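Local coordinates for F420-dependent methylenetetrahydromethanopterin dehydrogenase (Methanopyrus kandleri, PDB 3IQE), which catalyses the reversible, coenzyme F420-dependent interconversion of methenyl- and methylene-tetrahydromethanopterin in methanogenesis from carbon dioxide, at residues Asn74-Gly79 with Leu103-Glu108; Ala123-Arg128 with Val135-Tyr140; Arg129-Pro134 with Ile233-His238. All coordinates share one frame; numbering follows the deposited sequence. Where two conformers were deposited one is given.

Contact 1. Residues Asn74-Gly79 with Leu103-Glu108; sequences NPAAPG and LKVKDE. With F42 (coenzyme f420), chain H.
Ala76 meets two neighbouring residues of 103-108 with its single methyl. Its CB lies 3.8 Å from CE of Lys104 and 4.0 Å from CG1 of Val105. Beside it, CB of Pro75 rests 4.1 Å from the other methyl of Val105, CG2. Lys104 reaches over Ala76 with its aliphatic end, and the bend at chi3 (-51°) turns its amine toward Asn74. The two side chains cross at about a right angle, and NZ of Lys104 stops 3.6 Å from OD1 of Asn74, too far for a hydrogen bond.

The Asn74 amide is used at both ends. OD1 accepts the backbone N-H of Ala76 at 2.9 Å from N, which closes an Asx turn. That donor sits well above the carbonyl plane. ND2 donates to O4' of coenzyme F420 at 3.1 Å in a fairly straight bond (157°). A type I turn from Asn74 to Ala77 shapes the same loop, which leads into helix 78-89. Further out, Asp99 holds the backbone N of Asn74, and Arg84 bonds the carbonyl of Pro75 while pairing with Glu108.

The Asx turn and the bond to O4' together probably restrain the rotation of the amide. NZ of Lys104 is 3.9 Å from the phosphate oxygen O2P, so its charge probably attracts the phosphate without a direct hydrogen bond.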
loop_
_atom_site.group_PDB
_atom_site.type_symbol
_atom_site.label_atom_id
_atom_site.label_comp_id
_atom_site.label_asym_id
_atom_site.label_seq_id
_atom_site.Cartn_x
_atom_site.Cartn_y
_atom_site.Cartn_z
ATOM N N ASN A 74 16.607 19.686 23.334
ATOM C CA ASN A 74 16.432 20.033 24.737
ATOM C C ASN A 74 17.133 21.293 25.207
ATOM O O ASN A 74 18.205 21.226 25.785
ATOM C CB ASN A 74 16.837 18.849 25.624
ATOM C CG ASN A 74 16.300 18.975 27.035
ATOM O OD1 ASN A 74 15.729 19.997 27.394
ATOM N ND2 ASN A 74 16.461 17.927 27.833
ATOM N N PRO A 75 16.506 22.451 24.987
ATOM C CA PRO A 75 17.077 23.693 25.510
ATOM C C PRO A 75 17.252 23.697 27.034
ATOM O O PRO A 75 17.872 24.606 27.576
ATOM C CB PRO A 75 16.058 24.766 25.091
ATOM C CG PRO A 75 15.225 24.156 24.048
ATOM C CD PRO A 75 15.238 22.671 24.293
ATOM N N ALA A 76 16.715 22.696 27.727
ATOM C CA ALA A 76 16.820 22.669 29.190
ATOM C C ALA A 76 18.052 21.898 29.683
ATOM O O ALA A 76 18.480 22.045 30.840
ATOM C CB ALA A 76 15.556 22.090 29.810
ATOM N N ALA A 77 18.625 21.095 28.793
ATOM C CA ALA A 77 19.839 20.355 29.095
ATOM C C ALA A 77 21.026 21.271 29.367
ATOM O O ALA A 77 21.054 22.435 28.944
ATOM C CB ALA A 77 20.166 19.397 27.973
ATOM N N PRO A 78 22.027 20.729 30.072
ATOM C CA PRO A 78 23.208 21.417 30.558
ATOM C C PRO A 78 23.963 22.231 29.536
ATOM O O PRO A 78 24.371 23.360 29.822
ATOM C CB PRO A 78 24.106 20.256 31.008
ATOM C CG PRO A 78 23.201 19.238 31.422
ATOM C CD PRO A 78 22.051 19.309 30.461
ATOM N N GLY A 79 24.197 21.623 28.375
ATOM C CA GLY A 79 24.967 22.236 27.301
ATOM C C GLY A 79 24.160 23.291 26.577
ATOM O O GLY A 79 24.643 24.415 26.360
ATOM N N LEU A 103 10.054 23.154 26.817
ATOM C CA LEU A 103 8.945 23.773 27.526
ATOM C C LEU A 103 9.274 24.057 29.002
ATOM O O LEU A 103 8.730 24.990 29.593
ATOM C CB LEU A 103 7.693 22.902 27.436
ATOM C CG LEU A 103 6.939 23.010 26.107
ATOM C CD1 LEU A 103 5.934 21.872 26.044
ATOM C CD2 LEU A 103 6.256 24.369 25.936
ATOM N N LYS A 104 10.147 23.250 29.591
ATOM C CA LYS A 104 10.574 23.484 30.980
ATOM C C LYS A 104 11.201 24.864 31.154
ATOM O O LYS A 104 11.204 25.403 32.254
ATOM C CB LYS A 104 11.594 22.437 31.429
ATOM C CG LYS A 104 11.004 21.127 31.913
ATOM C CD LYS A 104 11.975 19.962 31.649
ATOM C CE LYS A 104 12.440 19.968 30.210
ATOM N NZ LYS A 104 13.415 18.891 29.884
ATOM N N VAL A 105 11.745 25.437 30.085
ATOM C CA VAL A 105 12.473 26.692 30.236
ATOM C C VAL A 105 11.900 27.789 29.361
ATOM O O VAL A 105 12.546 28.809 29.121
ATOM C CB VAL A 105 13.972 26.521 29.944
ATOM C CG1 VAL A 105 14.659 25.785 31.075
ATOM C CG2 VAL A 105 14.199 25.811 28.623
ATOM N N LYS A 106 10.677 27.583 28.889
ATOM C CA LYS A 106 10.002 28.600 28.120
ATOM C C LYS A 106 10.023 29.906 28.913
ATOM O O LYS A 106 10.329 30.965 28.373
ATOM C CB LYS A 106 8.572 28.168 27.774
ATOM C CG LYS A 106 7.805 29.158 26.900
ATOM C CD LYS A 106 6.876 28.469 25.895
ATOM C CE LYS A 106 5.483 28.163 26.452
ATOM N NZ LYS A 106 4.732 29.400 26.811
ATOM N N ASP A 107 9.720 29.827 30.202
ATOM C CA ASP A 107 9.660 31.036 31.020
ATOM C C ASP A 107 11.031 31.707 31.145
ATOM O O ASP A 107 11.150 32.930 31.049
ATOM C CB ASP A 107 9.077 30.715 32.396
ATOM C CG ASP A 107 7.568 30.723 32.393
ATOM O OD1 ASP A 107 6.989 31.009 31.322
ATOM O OD2 ASP A 107 6.960 30.461 33.460
ATOM N N GLU A 108 12.066 30.902 31.350
ATOM C CA GLU A 108 13.428 31.425 31.436
ATOM C C GLU A 108 13.839 32.146 30.167
ATOM O O GLU A 108 14.484 33.195 30.220
ATOM C CB GLU A 108 14.424 30.294 31.653
ATOM C CG GLU A 108 14.674 29.944 33.081
ATOM C CD GLU A 108 15.828 28.978 33.231
ATOM O OE1 GLU A 108 16.702 28.948 32.343
ATOM O OE2 GLU A 108 15.861 28.244 34.244
HETATM N N1 F42 H . 21.748 13.989 23.033
HETATM C C2 F42 H . 22.894 14.329 22.408
HETATM O O2 F42 H . 23.977 14.187 23.008
HETATM N N3 F42 H . 22.911 14.456 21.060
HETATM C C4 F42 H . 21.751 14.466 20.351
HETATM O O4 F42 H . 21.765 14.876 19.170
HETATM C C4A F42 H . 20.551 14.237 21.019
HETATM C C5 F42 H . 19.337 14.024 20.379
HETATM C C5A F42 H . 18.200 14.428 21.078
HETATM C C6 F42 H . 17.009 14.741 20.433
HETATM C C7 F42 H . 15.905 15.153 21.165
HETATM C C8 F42 H . 15.987 15.251 22.550
HETATM O O8M F42 H . 14.918 15.669 23.267
HETATM C C9 F42 H . 17.175 14.940 23.200
HETATM C C9A F42 H . 18.274 14.535 22.462
HETATM N N10 F42 H . 19.411 14.231 23.076
HETATM C C10 F42 H . 20.569 14.214 22.402
HETATM C "C1'" F42 H . 19.354 13.714 24.444
HETATM C "C2'" F42 H . 19.594 14.890 25.377
HETATM O "O2'" F42 H . 20.884 15.444 25.091
HETATM C "C3'" F42 H . 19.514 14.463 26.832
HETATM O "O3'" F42 H . 20.394 13.371 27.097
HETATM C "C4'" F42 H . 18.124 14.000 27.204
HETATM O "O4'" F42 H . 17.183 15.048 26.970
HETATM C "C5'" F42 H . 18.095 13.616 28.679
HETATM O "O5'" F42 H . 16.821 13.983 29.187
HETATM P P F42 H . 16.633 14.801 30.560
HETATM O O1P F42 H . 17.837 15.720 30.637
HETATM O O2P F42 H . 15.295 15.488 30.414
HETATM O O3P F42 H . 16.645 13.714 31.614
#

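Contact 2. Residues Ala123-Arg128 with Val135-Tyr140. With H4M (5,10-dimethylene tetrahydromethanopterin), chain G.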
loop_
_atom_site.group_PDB
_atom_site.type_symbol
_atom_site.label_atom_id
_atom_site.label_comp_id
_atom_site.label_asym_id
_atom_site.label_seq_id
_atom_site.Cartn_x
_atom_site.Cartn_y
_atom_site.Cartn_z
ATOM N N ALA A 123 10.617 14.617 17.736
ATOM C CA ALA A 123 10.840 13.717 18.853
ATOM C C ALA A 123 12.237 13.077 18.892
ATOM O O ALA A 123 12.841 12.744 17.867
ATOM C CB ALA A 123 9.800 12.632 18.866
ATOM N N MET A 124 12.688 12.851 20.115
ATOM C CA MET A 124 13.856 12.038 20.361
ATOM C C MET A 124 13.696 10.646 19.809
ATOM O O MET A 124 12.646 10.055 19.951
ATOM C CB MET A 124 14.095 11.890 21.854
ATOM C CG MET A 124 15.518 11.468 22.120
ATOM S SD MET A 124 15.895 11.210 23.845
ATOM C CE MET A 124 14.948 9.759 24.245
ATOM N N LEU A 125 14.765 10.125 19.219
ATOM C CA LEU A 125 14.778 8.785 18.702
ATOM C C LEU A 125 15.184 7.749 19.766
ATOM O O LEU A 125 15.400 8.083 20.935
ATOM C CB LEU A 125 15.645 8.680 17.439
ATOM C CG LEU A 125 17.101 9.097 17.570
ATOM C CD1 LEU A 125 17.829 8.150 18.514
ATOM C CD2 LEU A 125 17.744 9.129 16.170
ATOM N N GLY A 126 15.203 6.480 19.372
ATOM C CA GLY A 126 15.436 5.401 20.341
ATOM C C GLY A 126 16.895 5.039 20.432
ATOM O O GLY A 126 17.324 4.057 19.827
ATOM N N ALA A 127 17.642 5.837 21.209
ATOM C CA ALA A 127 19.106 5.837 21.224
ATOM C C ALA A 127 19.726 4.796 22.139
ATOM O O ALA A 127 20.294 5.138 23.176
ATOM C CB ALA A 127 19.612 7.231 21.626
ATOM N N ARG A 128 19.595 3.532 21.753
ATOM C CA ARG A 128 20.235 2.412 22.423
ATOM C C ARG A 128 21.188 1.695 21.448
ATOM O O ARG A 128 20.866 1.478 20.273
ATOM C CB ARG A 128 19.170 1.436 22.917
ATOM C CG ARG A 128 18.412 1.893 24.156
ATOM C CD ARG A 128 19.250 1.846 25.406
ATOM N NE ARG A 128 18.431 1.949 26.616
ATOM C CZ ARG A 128 18.922 2.006 27.838
ATOM N NH1 ARG A 128 18.099 2.136 28.844
ATOM N NH2 ARG A 128 20.232 1.972 28.037
ATOM N N VAL A 135 22.648 3.792 10.071
ATOM C CA VAL A 135 21.572 3.617 9.096
ATOM C C VAL A 135 20.190 3.825 9.745
ATOM O O VAL A 135 19.342 4.591 9.247
ATOM C CB VAL A 135 21.688 2.256 8.421
ATOM C CG1 VAL A 135 20.347 1.814 7.774
ATOM C CG2 VAL A 135 22.824 2.249 7.399
ATOM N N GLU A 136 19.951 3.152 10.856
ATOM C CA GLU A 136 18.650 3.325 11.568
ATOM C C GLU A 136 18.449 4.778 11.977
ATOM O O GLU A 136 17.360 5.284 11.937
ATOM C CB GLU A 136 18.590 2.463 12.834
ATOM C CG GLU A 136 17.243 2.496 13.510
ATOM C CD GLU A 136 16.166 1.802 12.677
ATOM O OE1 GLU A 136 15.153 2.456 12.360
ATOM O OE2 GLU A 136 16.359 0.618 12.320
ATOM N N MET A 137 19.518 5.446 12.389
ATOM C CA MET A 137 19.443 6.852 12.757
ATOM C C MET A 137 19.022 7.711 11.555
ATOM O O MET A 137 18.258 8.676 11.706
ATOM C CB MET A 137 20.795 7.306 13.299
ATOM C CG MET A 137 20.924 8.792 13.656
ATOM S SD MET A 137 21.258 9.869 12.245
ATOM C CE MET A 137 22.742 9.130 11.581
ATOM N N ALA A 138 19.522 7.373 10.362
ATOM C CA ALA A 138 19.191 8.166 9.170
ATOM C C ALA A 138 17.779 7.871 8.666
ATOM O O ALA A 138 17.046 8.765 8.206
ATOM C CB ALA A 138 20.250 7.974 8.083
ATOM N N ILE A 139 17.381 6.618 8.791
ATOM C CA ILE A 139 16.038 6.184 8.463
ATOM C C ILE A 139 14.992 6.873 9.355
ATOM O O ILE A 139 13.956 7.326 8.890
ATOM C CB ILE A 139 15.896 4.713 8.657
ATOM C CG1 ILE A 139 16.659 3.954 7.566
ATOM C CG2 ILE A 139 14.407 4.323 8.633
ATOM C CD1 ILE A 139 16.740 2.464 7.864
ATOM N N TYR A 140 15.295 6.985 10.637
ATOM C CA TYR A 140 14.431 7.750 11.523
ATOM C C TYR A 140 14.307 9.198 11.036
ATOM O O TYR A 140 13.216 9.749 10.919
ATOM C CB TYR A 140 14.943 7.689 12.956
ATOM C CG TYR A 140 14.117 8.502 13.941
ATOM C CD1 TYR A 140 13.032 7.927 14.584
ATOM C CD2 TYR A 140 14.411 9.856 14.202
ATOM C CE1 TYR A 140 12.272 8.628 15.458
ATOM C CE2 TYR A 140 13.639 10.577 15.113
ATOM C CZ TYR A 140 12.557 9.948 15.711
ATOM O OH TYR A 140 11.763 10.570 16.642
HETATM N N1 H4M G . 18.252 12.855 15.085
HETATM C C2 H4M G . 17.035 13.310 15.396
HETATM N NA2 H4M G . 16.242 13.891 14.453
HETATM N N3 H4M G . 16.581 13.189 16.654
HETATM C C4 H4M G . 17.327 12.610 17.630
HETATM O OH4 H4M G . 16.838 12.548 18.776
HETATM C C4A H4M G . 18.596 12.164 17.325
HETATM N N5 H4M G . 19.458 11.570 18.237
HETATM C C6 H4M G . 20.878 11.775 17.990
HETATM C C7 H4M G . 21.161 11.211 16.593
HETATM C C7M H4M G . 22.614 11.373 16.169
HETATM N N8 H4M G . 20.276 11.862 15.641
HETATM C C8A H4M G . 19.058 12.311 16.016
HETATM C C9 H4M G . 21.547 11.065 19.183
HETATM C C9M H4M G . 22.912 11.665 19.496
HETATM C C10 H4M G . 19.330 11.597 19.677
HETATM N N10 H4M G . 20.599 11.249 20.291
HETATM C C11 H4M G . 20.901 9.519 24.127
HETATM C C12 H4M G . 21.926 9.326 23.215
HETATM C C13 H4M G . 21.841 9.897 21.928
HETATM C C14 H4M G . 20.722 10.642 21.564
HETATM C C15 H4M G . 19.714 10.832 22.497
HETATM C C16 H4M G . 19.797 10.273 23.769
HETATM C CX1 H4M G . 20.972 8.958 25.533
HETATM C CX2 H4M G . 21.015 7.453 25.590
HETATM C CX3 H4M G . 21.216 7.028 27.019
HETATM C CX4 H4M G . 21.064 5.552 26.820
HETATM C CX5 H4M G . 22.084 4.537 27.285
HETATM O OX2 H4M G . 19.774 6.856 25.192
HETATM O OX3 H4M G . 22.499 7.454 27.459
HETATM O OX4 H4M G . 19.768 5.133 26.331
HETATM O OX5 H4M G . 22.163 3.429 26.400
HETATM O O5J H4M G . 25.184 -0.563 27.226
HETATM C C5J H4M G . 23.869 -0.473 27.761
HETATM C C4J H4M G . 23.054 0.611 27.055
HETATM O O4J H4M G . 23.383 1.898 27.579
HETATM C C3J H4M G . 23.249 0.700 25.545
HETATM O O3J H4M G . 21.979 0.756 24.891
HETATM C C2J H4M G . 23.914 2.042 25.304
HETATM O O2J H4M G . 23.550 2.637 24.037
HETATM C C1J H4M G . 23.463 2.847 26.529
HETATM P PA H4M G . 26.384 -1.237 28.070
HETATM O O1A H4M G . 26.606 -2.595 27.432
HETATM O O2A H4M G . 27.500 -0.228 27.845
HETATM O O3A H4M G . 25.858 -1.331 29.491
#
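CB of Leu125 sits almost squarely over the ring of Tyr140, 3.5 Å from its centroid and 8° off the normal, a CH-pi contact over the face. The leucine CG lies between its backbone N and carbonyl carbon (chi1 58°). This places the branched end against the pterin of the bound tetrahydromethanopterin while CB stays over the tyrosine. CD2 of Leu125 rests 3.4 Å from C4A of the pterin and, in the Met137 conformer described here, also meets CG of Met137.

The Tyr140 hydroxyl gives its proton to the carbonyl O of Ala123, with OH to O at 2.7 Å. The oxygen of the tyrosine approaches well above the carbonyl plane, 60° out of it. This bond and the leucine contact hold the ring at its end and on one face. His238 of helix 227-257 meets the same ring, and Val213 of helix 197-223 packs on it.

Segment 123-128 belongs to the loop that follows strand 115-119 of the parallel sheet. Segment 135-140 is part of helix 134-150, which comes next. Inverse gamma turns centred on Gly126 and Ala127 bend the loop along the substrate.

Its backbone reads the ligand at two places. The N-H of Leu125 donates to OH4 on the pterin, N to O 3.2 Å. The carbonyl O of Ala127 accepts from the hydroxyl OX2 at 2.7 Å. Arg128 lays one guanidinium face against OX4, and its NH2 makes weak bonds to OX5 and O4J. SD of Met124 lies 4.0 Å from C16 of the ligand's phenyl ring, and Met124 also touches coenzyme F420. From helix 134-150, the same conformer of Met137 brings CG close to N8 of the pterin.

Contact 3. Residues Arg129-Pro134 with Ile233-His238; sequences REFLDP and IVASAH. With H4M (5,10-dimethylene tetrahydromethanopterin), chain G.
Phe131 and Ala235 bring the two backbones closest, with their CA atoms 7.0 Å apart. Segment 233-238 is helical, within helix 227-257. Segment 129-134 is irregular until Asp133, the N-cap residue of helix 134-150.

The Phe131 side chain bridges the gap. With CG anti to its backbone N (chi1 174°), the ring reaches the helix and turns one face to Ala235. There the Ala235 CA is 3.9 Å from the ring centroid, a CH-pi contact, and the Ala235 CB meets CE1 of Phe131 at 3.6 Å. The ring edge enters the face of His238 in a T-shaped stack, the planes 88° apart. CE2 of Phe131 stands over the imidazole centre, 3.4 Å from CD2 of His238. Val234 adds a methyl, and Leu132 crosses the histidine at about a right angle.

The neighbouring residues hold the ligand. The N-H of Arg129 donates to the ribose oxygens O2J and O3J, with N to O2J 2.8 Å. OE2 of Glu130 accepts from the O3J hydroxyl, 2.8 Å. Arg129 also makes a weak bond to the phosphate and a salt bridge to Asp29 of a second subunit. Aromatic packing thus joins the loop to the helix, while adjoining polar groups bind the ribose.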
loop_
_atom_site.group_PDB
_atom_site.type_symbol
_atom_site.label_atom_id
_atom_site.label_comp_id
_atom_site.label_asym_id
_atom_site.label_seq_id
_atom_site.Cartn_x
_atom_site.Cartn_y
_atom_site.Cartn_z
ATOM N N ARG A 129 22.350 1.308 21.938
ATOM C CA ARG A 129 23.387 0.760 21.085
ATOM C C ARG A 129 22.898 -0.505 20.342
ATOM O O ARG A 129 23.241 -0.727 19.170
ATOM C CB ARG A 129 24.656 0.477 21.891
ATOM C CG ARG A 129 25.821 0.011 21.055
ATOM C CD ARG A 129 27.119 -0.079 21.845
ATOM N NE ARG A 129 27.415 1.222 22.436
ATOM C CZ ARG A 129 27.523 1.451 23.731
ATOM N NH1 ARG A 129 27.767 2.681 24.154
ATOM N NH2 ARG A 129 27.427 0.452 24.608
ATOM N N GLU A 130 22.081 -1.301 21.005
ATOM C CA GLU A 130 21.566 -2.542 20.391
ATOM C C GLU A 130 20.647 -2.328 19.161
ATOM O O GLU A 130 20.391 -3.263 18.392
ATOM C CB GLU A 130 20.872 -3.389 21.468
ATOM C CG GLU A 130 21.732 -3.714 22.679
ATOM C CD GLU A 130 21.465 -2.819 23.879
ATOM O OE1 GLU A 130 21.503 -3.332 25.042
ATOM O OE2 GLU A 130 21.205 -1.617 23.679
ATOM N N PHE A 131 20.210 -1.092 18.917
ATOM C CA PHE A 131 19.187 -0.841 17.918
ATOM C C PHE A 131 19.622 0.273 16.979
ATOM O O PHE A 131 19.507 0.172 15.760
ATOM C CB PHE A 131 17.856 -0.460 18.601
ATOM C CG PHE A 131 16.794 -0.038 17.645
ATOM C CD1 PHE A 131 16.225 -0.967 16.781
ATOM C CD2 PHE A 131 16.391 1.290 17.549
ATOM C CE1 PHE A 131 15.256 -0.582 15.863
ATOM C CE2 PHE A 131 15.414 1.664 16.616
ATOM C CZ PHE A 131 14.868 0.730 15.778
ATOM N N LEU A 132 20.137 1.333 17.562
ATOM C CA LEU A 132 20.443 2.533 16.811
ATOM C C LEU A 132 21.872 2.575 16.261
ATOM O O LEU A 132 22.808 2.932 16.974
ATOM C CB LEU A 132 20.208 3.760 17.669
ATOM C CG LEU A 132 20.269 4.978 16.752
ATOM C CD1 LEU A 132 18.954 5.099 15.987
ATOM C CD2 LEU A 132 20.535 6.298 17.312
ATOM N N ASP A 133 22.045 2.205 14.999
ATOM C CA ASP A 133 23.328 2.397 14.300
ATOM C C ASP A 133 23.125 3.510 13.257
ATOM O O ASP A 133 22.054 4.093 13.213
ATOM C CB ASP A 133 23.828 1.098 13.679
ATOM C CG ASP A 133 23.029 0.690 12.441
ATOM O OD1 ASP A 133 21.885 1.178 12.253
ATOM O OD2 ASP A 133 23.567 -0.127 11.659
ATOM N N PRO A 134 24.165 3.869 12.498
ATOM C CA PRO A 134 24.043 5.046 11.636
ATOM C C PRO A 134 22.882 4.973 10.644
ATOM O O PRO A 134 22.202 5.987 10.409
ATOM C CB PRO A 134 25.395 5.068 10.921
ATOM C CG PRO A 134 26.337 4.551 11.946
ATOM C CD PRO A 134 25.582 3.481 12.672
ATOM N N ILE A 233 11.167 -1.599 23.105
ATOM C CA ILE A 233 10.466 -0.330 23.315
ATOM C C ILE A 233 10.952 0.766 22.357
ATOM O O ILE A 233 10.137 1.396 21.652
ATOM C CB ILE A 233 10.602 0.122 24.799
ATOM C CG1 ILE A 233 9.835 -0.805 25.729
ATOM C CG2 ILE A 233 10.071 1.524 25.027
ATOM C CD1 ILE A 233 10.146 -0.532 27.251
ATOM N N VAL A 234 12.260 0.934 22.249
ATOM C CA VAL A 234 12.815 1.954 21.348
ATOM C C VAL A 234 12.507 1.605 19.892
ATOM O O VAL A 234 12.152 2.481 19.068
ATOM C CB VAL A 234 14.347 2.157 21.551
ATOM C CG1 VAL A 234 14.647 2.727 22.932
ATOM C CG2 VAL A 234 15.114 0.889 21.294
ATOM N N ALA A 235 12.590 0.325 19.553
ATOM C CA ALA A 235 12.205 -0.088 18.202
ATOM C C ALA A 235 10.740 0.242 17.891
ATOM O O ALA A 235 10.435 0.628 16.755
ATOM C CB ALA A 235 12.470 -1.563 17.999
ATOM N N SER A 236 9.819 0.058 18.848
ATOM C CA SER A 236 8.397 0.391 18.582
ATOM C C SER A 236 8.244 1.903 18.252
ATOM O O SER A 236 7.444 2.323 17.412
ATOM C CB SER A 236 7.533 0.025 19.778
ATOM O OG SER A 236 7.821 0.909 20.858
ATOM N N ALA A 237 9.032 2.712 18.925
ATOM C CA ALA A 237 9.063 4.145 18.669
ATOM C C ALA A 237 9.357 4.478 17.190
ATOM O O ALA A 237 8.732 5.347 16.568
ATOM C CB ALA A 237 10.113 4.766 19.589
ATOM N N HIS A 238 10.320 3.778 16.631
ATOM C CA HIS A 238 10.668 3.986 15.238
ATOM C C HIS A 238 9.582 3.557 14.271
ATOM O O HIS A 238 9.339 4.263 13.263
ATOM C CB HIS A 238 11.982 3.281 14.970
ATOM C CG HIS A 238 13.167 4.052 15.463
ATOM N ND1 HIS A 238 13.278 4.507 16.764
ATOM C CD2 HIS A 238 14.312 4.401 14.846
ATOM C CE1 HIS A 238 14.429 5.143 16.900
ATOM N NE2 HIS A 238 15.077 5.080 15.756
HETATM N N1 H4M G . 18.252 12.855 15.085
HETATM C C2 H4M G . 17.035 13.310 15.396
HETATM N NA2 H4M G . 16.242 13.891 14.453
HETATM N N3 H4M G . 16.581 13.189 16.654
HETATM C C4 H4M G . 17.327 12.610 17.630
HETATM O OH4 H4M G . 16.838 12.548 18.776
HETATM C C4A H4M G . 18.596 12.164 17.325
HETATM N N5 H4M G . 19.458 11.570 18.237
HETATM C C6 H4M G . 20.878 11.775 17.990
HETATM C C7 H4M G . 21.161 11.211 16.593
HETATM C C7M H4M G . 22.614 11.373 16.169
HETATM N N8 H4M G . 20.276 11.862 15.641
HETATM C C8A H4M G . 19.058 12.311 16.016
HETATM C C9 H4M G . 21.547 11.065 19.183
HETATM C C9M H4M G . 22.912 11.665 19.496
HETATM C C10 H4M G . 19.330 11.597 19.677
HETATM N N10 H4M G . 20.599 11.249 20.291
HETATM C C11 H4M G . 20.901 9.519 24.127
HETATM C C12 H4M G . 21.926 9.326 23.215
HETATM C C13 H4M G . 21.841 9.897 21.928
HETATM C C14 H4M G . 20.722 10.642 21.564
HETATM C C15 H4M G . 19.714 10.832 22.497
HETATM C C16 H4M G . 19.797 10.273 23.769
HETATM C CX1 H4M G . 20.972 8.958 25.533
HETATM C CX2 H4M G . 21.015 7.453 25.590
HETATM C CX3 H4M G . 21.216 7.028 27.019
HETATM C CX4 H4M G . 21.064 5.552 26.820
HETATM C CX5 H4M G . 22.084 4.537 27.285
HETATM O OX2 H4M G . 19.774 6.856 25.192
HETATM O OX3 H4M G . 22.499 7.454 27.459
HETATM O OX4 H4M G . 19.768 5.133 26.331
HETATM O OX5 H4M G . 22.163 3.429 26.400
HETATM O O5J H4M G . 25.184 -0.563 27.226
HETATM C C5J H4M G . 23.869 -0.473 27.761
HETATM C C4J H4M G . 23.054 0.611 27.055
HETATM O O4J H4M G . 23.383 1.898 27.579
HETATM C C3J H4M G . 23.249 0.700 25.545
HETATM O O3J H4M G . 21.979 0.756 24.891
HETATM C C2J H4M G . 23.914 2.042 25.304
HETATM O O2J H4M G . 23.550 2.637 24.037
HETATM C C1J H4M G . 23.463 2.847 26.529
HETATM P PA H4M G . 26.384 -1.237 28.070
HETATM O O1A H4M G . 26.606 -2.595 27.432
HETATM O O2A H4M G . 27.500 -0.228 27.845
HETATM O O3A H4M G . 25.858 -1.331 29.491
#

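The contacts line two ligands bound at the C-terminal side of the parallel sheet. Contact 1 closes first along the chain. Its loops follow strands 67-71 and 94-98, and it faces coenzyme F420. Contacts 2 and 3 come later and alternate in sequence, sharing the loop between strand 115-119 and helix 134-150. Their centres are only 6 Å apart, and they touch through Leu125 with Leu132 and Glu136 with Phe131. Contact 1 is about 22 Å from contact 2 and 26 Å from contact 3, centre to centre. Contacts 2 and 3 both touch a second subunit and the bound tetrahydromethanopterin, contact 3 at its ribose and phosphate, so substrate binding and oligomer packing draw on one continuous loop.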